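Local structure of MmoQ Response regulator (3LJX) at residues W4-P16 / D143-E155. The protein is a response regulator that probably makes cyclic di-GMP from two GTP molecules, the piece described here holding its HDOD domain. Residues are numbered along the deposited sequence; the frame is centred on the assembly and turned at random.
Sequences WNMHKPMLCDSLP and DVGRLALATAWPE
Trp-4 and Trp-153 meet in a T-shaped stack, planes at 72°: NE1 of Trp-153 stands over the centre of the Trp-4 ring, 3.2 Å from Trp-4 CD2. With CG anti to the backbone N (chi1 179°), the Trp-4 indole is laid against the end of helix 144-152, while Pro-9 CB from its own loop packs on the opposite face, so this large flat side chain is sandwiched. Ala-152, small enough to let the loop come close, sets CB 3.5 Å from Trp-4 CE3, and Leu-149 CD2 lies 3.8 Å from Trp-4 CH2. An alanine in place of Trp-4 would probably leave the Trp-153 edge without its aromatic face and open a gap beside Pro-9 and Leu-149.

Packing is tight along the buried side of the helix. Branched Leu-11 fits CD2 3.6 Å from Ala-152 CB and also touches Ala-148 O, whereas Leu-15 brings CD2 3.6 Å from Ala-148 CA. Forked Leu-147 suits the Pro-16 ring, CD1 meeting CD and CD2 meeting CG, and its CD1 also lies against Leu-15 CB. Thr-151 suits both surroundings: OG1 donates to Leu-147 O (2.7 Å) from above the carbonyl plane, and CG2 faces Ser-14, whose OG is hydrogen-bonded to Asp-2. The tryptophan end packs just as closely but lies at the surface, both rings staying partly exposed. The arrangement is apolar and aromatic packing that fastens an irregular N-terminal segment to helix 144-152 of the helical HDOD domain.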
ATOM      1  N   TRP A   4     -19.899   4.061  -4.682  1.00 24.98           N
ATOM      2  CA  TRP A   4     -19.277   3.128  -5.598  1.00 24.57           C
ATOM      3  C   TRP A   4     -19.725   3.415  -7.022  1.00 26.60           C
ATOM      4  O   TRP A   4     -20.877   3.173  -7.392  1.00 30.09           O
ATOM      5  CB  TRP A   4     -19.610   1.683  -5.236  1.00 26.67           C
ATOM      6  CG  TRP A   4     -18.987   0.701  -6.192  1.00 27.45           C
ATOM      7  CD1 TRP A   4     -19.496   0.291  -7.398  1.00 26.21           C
ATOM      8  CD2 TRP A   4     -17.730   0.019  -6.035  1.00 26.71           C
ATOM      9  NE1 TRP A   4     -18.645  -0.617  -7.987  1.00 30.60           N
ATOM     10  CE2 TRP A   4     -17.553  -0.803  -7.173  1.00 31.46           C
ATOM     11  CE3 TRP A   4     -16.738   0.018  -5.041  1.00 23.57           C
ATOM     12  CZ2 TRP A   4     -16.424  -1.623  -7.346  1.00 28.85           C
ATOM     13  CZ3 TRP A   4     -15.619  -0.793  -5.213  1.00 23.45           C
ATOM     14  CH2 TRP A   4     -15.468  -1.598  -6.359  1.00 24.59           C
ATOM     15  N   ASN A   5     -18.805   3.953  -7.809  1.00 26.71           N
ATOM     16  CA  ASN A   5     -19.052   4.264  -9.204  1.00 28.27           C
ATOM     17  C   ASN A   5     -18.614   3.073 -10.043  1.00 28.82           C
ATOM     18  O   ASN A   5     -17.420   2.728 -10.083  1.00 26.11           O
ATOM     19  CB  ASN A   5     -18.237   5.486  -9.600  1.00 25.24           C
ATOM     20  CG  ASN A   5     -18.573   5.975 -10.989  1.00 30.71           C
ATOM     21  OD1 ASN A   5     -19.201   7.032 -11.147  1.00 35.50           O
ATOM     22  ND2 ASN A   5     -18.157   5.214 -12.016  1.00 22.93           N
HETATM   23  N   MSE A   6     -19.570   2.439 -10.711  1.00 27.72           N
HETATM   24  CA  MSE A   6     -19.303   1.168 -11.394  1.00 28.18           C
HETATM   25  C   MSE A   6     -18.268   1.321 -12.502  1.00 28.49           C
HETATM   26  O   MSE A   6     -17.380   0.481 -12.667  1.00 27.79           O
HETATM   27  CB  MSE A   6     -20.597   0.601 -11.956  1.00 33.58           C
HETATM   28  CG  MSE A   6     -20.402  -0.394 -13.083  1.00 43.28           C
HETATM   29 SE   MSE A   6     -22.109  -0.975 -13.822  1.00142.03          SE
HETATM   30  CE  MSE A   6     -21.467  -1.890 -15.418  1.00288.58           C
ATOM     31  N   HIS A   7     -18.362   2.415 -13.243  1.00 23.60           N
ATOM     32  CA  HIS A   7     -17.415   2.655 -14.310  1.00 26.16           C
ATOM     33  C   HIS A   7     -16.026   2.958 -13.776  1.00 30.73           C
ATOM     34  O   HIS A   7     -15.025   2.486 -14.330  1.00 30.74           O
ATOM     35  CB  HIS A   7     -17.872   3.812 -15.186  1.00 27.79           C
ATOM     36  CG  HIS A   7     -16.998   4.034 -16.374  1.00 36.01           C
ATOM     37  ND1 HIS A   7     -16.327   5.215 -16.594  1.00 42.46           N
ATOM     38  CD2 HIS A   7     -16.670   3.214 -17.400  1.00 35.92           C
ATOM     39  CE1 HIS A   7     -15.636   5.122 -17.716  1.00 40.59           C
ATOM     40  NE2 HIS A   7     -15.824   3.916 -18.222  1.00 40.51           N
ATOM     41  N   LYS A   8     -15.966   3.766 -12.717  1.00 27.63           N
ATOM     42  CA  LYS A   8     -14.688   4.147 -12.135  1.00 30.55           C
ATOM     43  C   LYS A   8     -14.718   4.070 -10.601  1.00 30.70           C
ATOM     44  O   LYS A   8     -14.797   5.092  -9.913  1.00 26.60           O
ATOM     45  CB  LYS A   8     -14.268   5.535 -12.611  1.00 34.88           C
ATOM     46  CG  LYS A   8     -12.855   5.873 -12.206  1.00 43.88           C
ATOM     47  CD  LYS A   8     -12.461   7.296 -12.555  1.00 53.65           C
ATOM     48  CE  LYS A   8     -11.021   7.563 -12.112  1.00 55.99           C
ATOM     49  NZ  LYS A   8     -10.528   8.899 -12.537  1.00 57.74           N
ATOM     50  N   PRO A   9     -14.671   2.841 -10.067  1.00 27.85           N
ATOM     51  CA  PRO A   9     -14.712   2.584  -8.620  1.00 27.68           C
ATOM     52  C   PRO A   9     -13.607   3.350  -7.907  1.00 27.80           C
ATOM     53  O   PRO A   9     -12.470   3.349  -8.362  1.00 27.22           O
ATOM     54  CB  PRO A   9     -14.441   1.085  -8.517  1.00 27.89           C
ATOM     55  CG  PRO A   9     -14.789   0.528  -9.878  1.00 32.34           C
ATOM     56  CD  PRO A   9     -14.503   1.611 -10.863  1.00 24.53           C
HETATM   57  N   MSE A  10     -13.934   3.981  -6.789  1.00 28.75           N
HETATM   58  CA  MSE A  10     -12.977   4.834  -6.121  1.00 28.07           C
HETATM   59  C   MSE A  10     -13.367   5.062  -4.659  1.00 29.37           C
HETATM   60  O   MSE A  10     -14.346   5.752  -4.377  1.00 29.03           O
HETATM   61  CB  MSE A  10     -12.912   6.154  -6.882  1.00 36.33           C
HETATM   62  CG  MSE A  10     -12.080   7.202  -6.238  1.00 44.96           C
HETATM   63 SE   MSE A  10     -10.200   6.778  -6.234  1.00416.45          SE
HETATM   64  CE  MSE A  10      -9.820   7.678  -4.568  1.00 30.64           C
ATOM     65  N   LEU A  11     -12.615   4.467  -3.730  1.00 28.79           N
ATOM     66  CA  LEU A  11     -12.793   4.747  -2.300  1.00 29.76           C
ATOM     67  C   LEU A  11     -11.518   5.360  -1.760  1.00 34.21           C
ATOM     68  O   LEU A  11     -10.414   4.951  -2.124  1.00 32.72           O
ATOM     69  CB  LEU A  11     -13.106   3.478  -1.490  1.00 28.50           C
ATOM     70  CG  LEU A  11     -14.500   2.865  -1.616  1.00 36.23           C
ATOM     71  CD1 LEU A  11     -14.646   2.178  -2.980  1.00 38.44           C
ATOM     72  CD2 LEU A  11     -14.786   1.890  -0.476  1.00 32.90           C
ATOM     73  N   CYS A  12     -11.653   6.344  -0.886  1.00 33.47           N
ATOM     74  CA  CYS A  12     -10.465   6.855  -0.225  1.00 34.04           C
ATOM     75  C   CYS A  12     -10.793   7.348   1.182  1.00 28.28           C
ATOM     76  O   CYS A  12     -10.290   6.800   2.160  1.00 25.88           O
ATOM     77  CB  CYS A  12      -9.770   7.930  -1.073  1.00 33.10           C
ATOM     78  SG  CYS A  12      -8.142   8.406  -0.441  1.00 39.90           S
ATOM     79  N   ASP A  13     -11.665   8.347   1.282  1.00 29.78           N
ATOM     80  CA  ASP A  13     -12.006   8.905   2.583  1.00 36.65           C
ATOM     81  C   ASP A  13     -12.564   7.847   3.526  1.00 29.89           C
ATOM     82  O   ASP A  13     -12.362   7.923   4.728  1.00 35.85           O
ATOM     83  CB  ASP A  13     -12.989  10.069   2.437  1.00 49.94           C
ATOM     84  CG  ASP A  13     -12.389  11.258   1.689  1.00 64.40           C
ATOM     85  OD1 ASP A  13     -11.143  11.349   1.576  1.00 66.51           O
ATOM     86  OD2 ASP A  13     -13.168  12.111   1.210  1.00 72.70           O
ATOM     87  N   SER A  14     -13.238   6.844   2.975  1.00 23.26           N
ATOM     88  CA  SER A  14     -13.960   5.871   3.789  1.00 24.91           C
ATOM     89  C   SER A  14     -13.117   4.667   4.211  1.00 26.24           C
ATOM     90  O   SER A  14     -13.594   3.804   4.953  1.00 25.71           O
ATOM     91  CB  SER A  14     -15.192   5.360   3.036  1.00 23.88           C
ATOM     92  OG  SER A  14     -14.809   4.448   2.002  1.00 23.85           O
ATOM     93  N   LEU A  15     -11.884   4.570   3.728  1.00 21.69           N
ATOM     94  CA  LEU A  15     -11.073   3.407   4.105  1.00 23.97           C
ATOM     95  C   LEU A  15     -10.713   3.477   5.601  1.00 24.21           C
ATOM     96  O   LEU A  15     -10.299   4.527   6.102  1.00 20.95           O
ATOM     97  CB  LEU A  15      -9.817   3.299   3.235  1.00 20.01           C
ATOM     98  CG  LEU A  15     -10.014   3.225   1.705  1.00 23.70           C
ATOM     99  CD1 LEU A  15      -8.673   3.356   0.990  1.00 19.39           C
ATOM    100  CD2 LEU A  15     -10.722   1.938   1.268  1.00 22.56           C
ATOM    101  N   PRO A  16     -10.878   2.359   6.324  1.00 23.72           N
ATOM    102  CA  PRO A  16     -10.636   2.399   7.768  1.00 24.62           C
ATOM    103  C   PRO A  16      -9.155   2.424   8.125  1.00 28.73           C
ATOM    104  O   PRO A  16      -8.276   2.137   7.292  1.00 27.98           O
ATOM    105  CB  PRO A  16     -11.265   1.092   8.253  1.00 17.08           C
ATOM    106  CG  PRO A  16     -11.089   0.166   7.074  1.00 20.46           C
ATOM    107  CD  PRO A  16     -11.301   1.019   5.869  1.00 22.99           C
ATOM    108  N   ASP A 143      -1.500  -3.453  -2.191  1.00 26.11           N
ATOM    109  CA  ASP A 143      -2.771  -4.164  -2.373  1.00 27.31           C
ATOM    110  C   ASP A 143      -3.925  -3.492  -1.636  1.00 28.30           C
ATOM    111  O   ASP A 143      -4.845  -4.150  -1.129  1.00 25.83           O
ATOM    112  CB  ASP A 143      -2.654  -5.656  -2.023  1.00 28.89           C
ATOM    113  CG  ASP A 143      -2.225  -5.897  -0.593  1.00 38.19           C
ATOM    114  OD1 ASP A 143      -2.086  -4.924   0.183  1.00 43.49           O
ATOM    115  OD2 ASP A 143      -2.014  -7.075  -0.243  1.00 44.36           O
ATOM    116  N   VAL A 144      -3.879  -2.165  -1.610  1.00 23.96           N
ATOM    117  CA  VAL A 144      -4.922  -1.384  -0.982  1.00 21.82           C
ATOM    118  C   VAL A 144      -6.291  -1.645  -1.634  1.00 23.26           C
ATOM    119  O   VAL A 144      -7.330  -1.398  -1.029  1.00 23.79           O
ATOM    120  CB  VAL A 144      -4.574   0.127  -0.999  1.00 24.42           C
ATOM    121  CG1 VAL A 144      -4.720   0.707  -2.411  1.00 20.19           C
ATOM    122  CG2 VAL A 144      -5.453   0.870  -0.022  1.00 16.08           C
ATOM    123  N   GLY A 145      -6.291  -2.163  -2.860  1.00 17.08           N
ATOM    124  CA  GLY A 145      -7.521  -2.616  -3.478  1.00 18.41           C
ATOM    125  C   GLY A 145      -8.284  -3.662  -2.666  1.00 21.00           C
ATOM    126  O   GLY A 145      -9.509  -3.752  -2.763  1.00 20.17           O
ATOM    127  N   ARG A 146      -7.579  -4.456  -1.866  1.00 19.68           N
ATOM    128  CA  ARG A 146      -8.246  -5.452  -1.018  1.00 20.81           C
ATOM    129  C   ARG A 146      -9.064  -4.762   0.062  1.00 24.63           C
ATOM    130  O   ARG A 146     -10.244  -5.075   0.255  1.00 28.01           O
ATOM    131  CB  ARG A 146      -7.243  -6.386  -0.347  1.00 22.71           C
ATOM    132  CG  ARG A 146      -6.443  -7.276  -1.285  1.00 25.07           C
ATOM    133  CD  ARG A 146      -5.651  -8.269  -0.452  1.00 30.03           C
ATOM    134  NE  ARG A 146      -4.760  -9.085  -1.266  1.00 39.26           N
ATOM    135  CZ  ARG A 146      -5.064 -10.282  -1.767  1.00 44.51           C
ATOM    136  NH1 ARG A 146      -6.258 -10.839  -1.547  1.00 47.75           N
ATOM    137  NH2 ARG A 146      -4.161 -10.932  -2.490  1.00 39.88           N
ATOM    138  N   LEU A 147      -8.426  -3.829   0.768  1.00 20.75           N
ATOM    139  CA  LEU A 147      -9.103  -3.001   1.768  1.00 24.63           C
ATOM    140  C   LEU A 147     -10.346  -2.331   1.161  1.00 23.34           C
ATOM    141  O   LEU A 147     -11.410  -2.299   1.775  1.00 22.21           O
ATOM    142  CB  LEU A 147      -8.152  -1.911   2.261  1.00 24.24           C
ATOM    143  CG  LEU A 147      -8.036  -1.559   3.746  1.00 28.20           C
ATOM    144  CD1 LEU A 147      -8.076  -0.066   3.905  1.00 23.46           C
ATOM    145  CD2 LEU A 147      -9.084  -2.239   4.634  1.00 30.03           C
ATOM    146  N   ALA A 148     -10.197  -1.787  -0.046  1.00 16.35           N
ATOM    147  CA  ALA A 148     -11.287  -1.068  -0.696  1.00 18.90           C
ATOM    148  C   ALA A 148     -12.503  -1.947  -0.997  1.00 19.85           C
ATOM    149  O   ALA A 148     -13.630  -1.528  -0.792  1.00 22.14           O
ATOM    150  CB  ALA A 148     -10.795  -0.388  -1.966  1.00 17.82           C
ATOM    151  N   LEU A 149     -12.286  -3.165  -1.481  1.00 18.87           N
ATOM    152  CA  LEU A 149     -13.420  -4.031  -1.764  1.00 22.14           C
ATOM    153  C   LEU A 149     -14.112  -4.433  -0.466  1.00 23.14           C
ATOM    154  O   LEU A 149     -15.342  -4.468  -0.400  1.00 24.48           O
ATOM    155  CB  LEU A 149     -12.965  -5.288  -2.492  1.00 23.59           C
ATOM    156  CG  LEU A 149     -12.650  -5.130  -3.965  1.00 24.42           C
ATOM    157  CD1 LEU A 149     -12.184  -6.485  -4.541  1.00 25.53           C
ATOM    158  CD2 LEU A 149     -13.878  -4.601  -4.676  1.00 21.79           C
ATOM    159  N   ALA A 150     -13.311  -4.764   0.553  1.00 18.13           N
ATOM    160  CA  ALA A 150     -13.839  -5.184   1.847  1.00 20.28           C
ATOM    161  C   ALA A 150     -14.666  -4.050   2.454  1.00 25.31           C
ATOM    162  O   ALA A 150     -15.689  -4.280   3.079  1.00 25.97           O
ATOM    163  CB  ALA A 150     -12.698  -5.575   2.791  1.00 19.85           C
ATOM    164  N   THR A 151     -14.213  -2.818   2.249  1.00 23.29           N
ATOM    165  CA  THR A 151     -14.913  -1.658   2.762  1.00 18.24           C
ATOM    166  C   THR A 151     -16.184  -1.348   1.970  1.00 23.17           C
ATOM    167  O   THR A 151     -17.231  -1.074   2.555  1.00 27.77           O
ATOM    168  CB  THR A 151     -14.004  -0.433   2.739  1.00 18.16           C
ATOM    169  OG1 THR A 151     -12.813  -0.723   3.472  1.00 20.56           O
ATOM    170  CG2 THR A 151     -14.711   0.753   3.381  1.00 19.85           C
ATOM    171  N   ALA A 152     -16.086  -1.402   0.643  1.00 21.27           N
ATOM    172  CA  ALA A 152     -17.204  -1.067  -0.243  1.00 22.33           C
ATOM    173  C   ALA A 152     -18.334  -2.093  -0.173  1.00 25.41           C
ATOM    174  O   ALA A 152     -19.502  -1.721  -0.049  1.00 23.77           O
ATOM    175  CB  ALA A 152     -16.723  -0.916  -1.696  1.00 16.11           C
ATOM    176  N   TRP A 153     -17.990  -3.377  -0.251  1.00 24.81           N
ATOM    177  CA  TRP A 153     -19.015  -4.424  -0.312  1.00 28.24           C
ATOM    178  C   TRP A 153     -18.806  -5.508   0.749  1.00 26.69           C
ATOM    179  O   TRP A 153     -18.561  -6.663   0.422  1.00 29.25           O
ATOM    180  CB  TRP A 153     -19.045  -5.053  -1.705  1.00 23.33           C
ATOM    181  CG  TRP A 153     -19.209  -4.064  -2.798  1.00 25.96           C
ATOM    182  CD1 TRP A 153     -18.220  -3.527  -3.577  1.00 28.15           C
ATOM    183  CD2 TRP A 153     -20.435  -3.478  -3.247  1.00 28.99           C
ATOM    184  NE1 TRP A 153     -18.762  -2.642  -4.484  1.00 29.68           N
ATOM    185  CE2 TRP A 153     -20.118  -2.599  -4.303  1.00 27.49           C
ATOM    186  CE3 TRP A 153     -21.775  -3.623  -2.864  1.00 29.14           C
ATOM    187  CZ2 TRP A 153     -21.084  -1.857  -4.970  1.00 31.45           C
ATOM    188  CZ3 TRP A 153     -22.739  -2.887  -3.533  1.00 30.19           C
ATOM    189  CH2 TRP A 153     -22.390  -2.013  -4.574  1.00 29.58           C
ATOM    190  N   PRO A 154     -18.924  -5.140   2.024  1.00 27.15           N
ATOM    191  CA  PRO A 154     -18.514  -6.028   3.119  1.00 32.68           C
ATOM    192  C   PRO A 154     -19.174  -7.402   3.045  1.00 40.14           C
ATOM    193  O   PRO A 154     -18.487  -8.414   3.233  1.00 47.11           O
ATOM    194  CB  PRO A 154     -18.987  -5.285   4.377  1.00 31.70           C
ATOM    195  CG  PRO A 154     -19.233  -3.890   3.952  1.00 28.71           C
ATOM    196  CD  PRO A 154     -19.564  -3.907   2.502  1.00 24.53           C
ATOM    197  N   GLU A 155     -20.480  -7.442   2.774  1.00 33.82           N
ATOM    198  CA  GLU A 155     -21.211  -8.711   2.746  1.00 34.50           C
ATOM    199  C   GLU A 155     -20.963  -9.486   1.462  1.00 30.54           C
ATOM    200  O   GLU A 155     -20.796 -10.708   1.486  1.00 29.47           O
ATOM    201  CB  GLU A 155     -22.720  -8.502   2.949  1.00 38.62           C
ATOM    202  CG  GLU A 155     -23.092  -7.902   4.299  1.00 51.71           C
ATOM    203  CD  GLU A 155     -22.768  -8.821   5.467  1.00 63.04           C
ATOM    204  OE1 GLU A 155     -22.786 -10.057   5.279  1.00 69.99           O
ATOM    205  OE2 GLU A 155     -22.499  -8.306   6.574  1.00 64.79           O
TER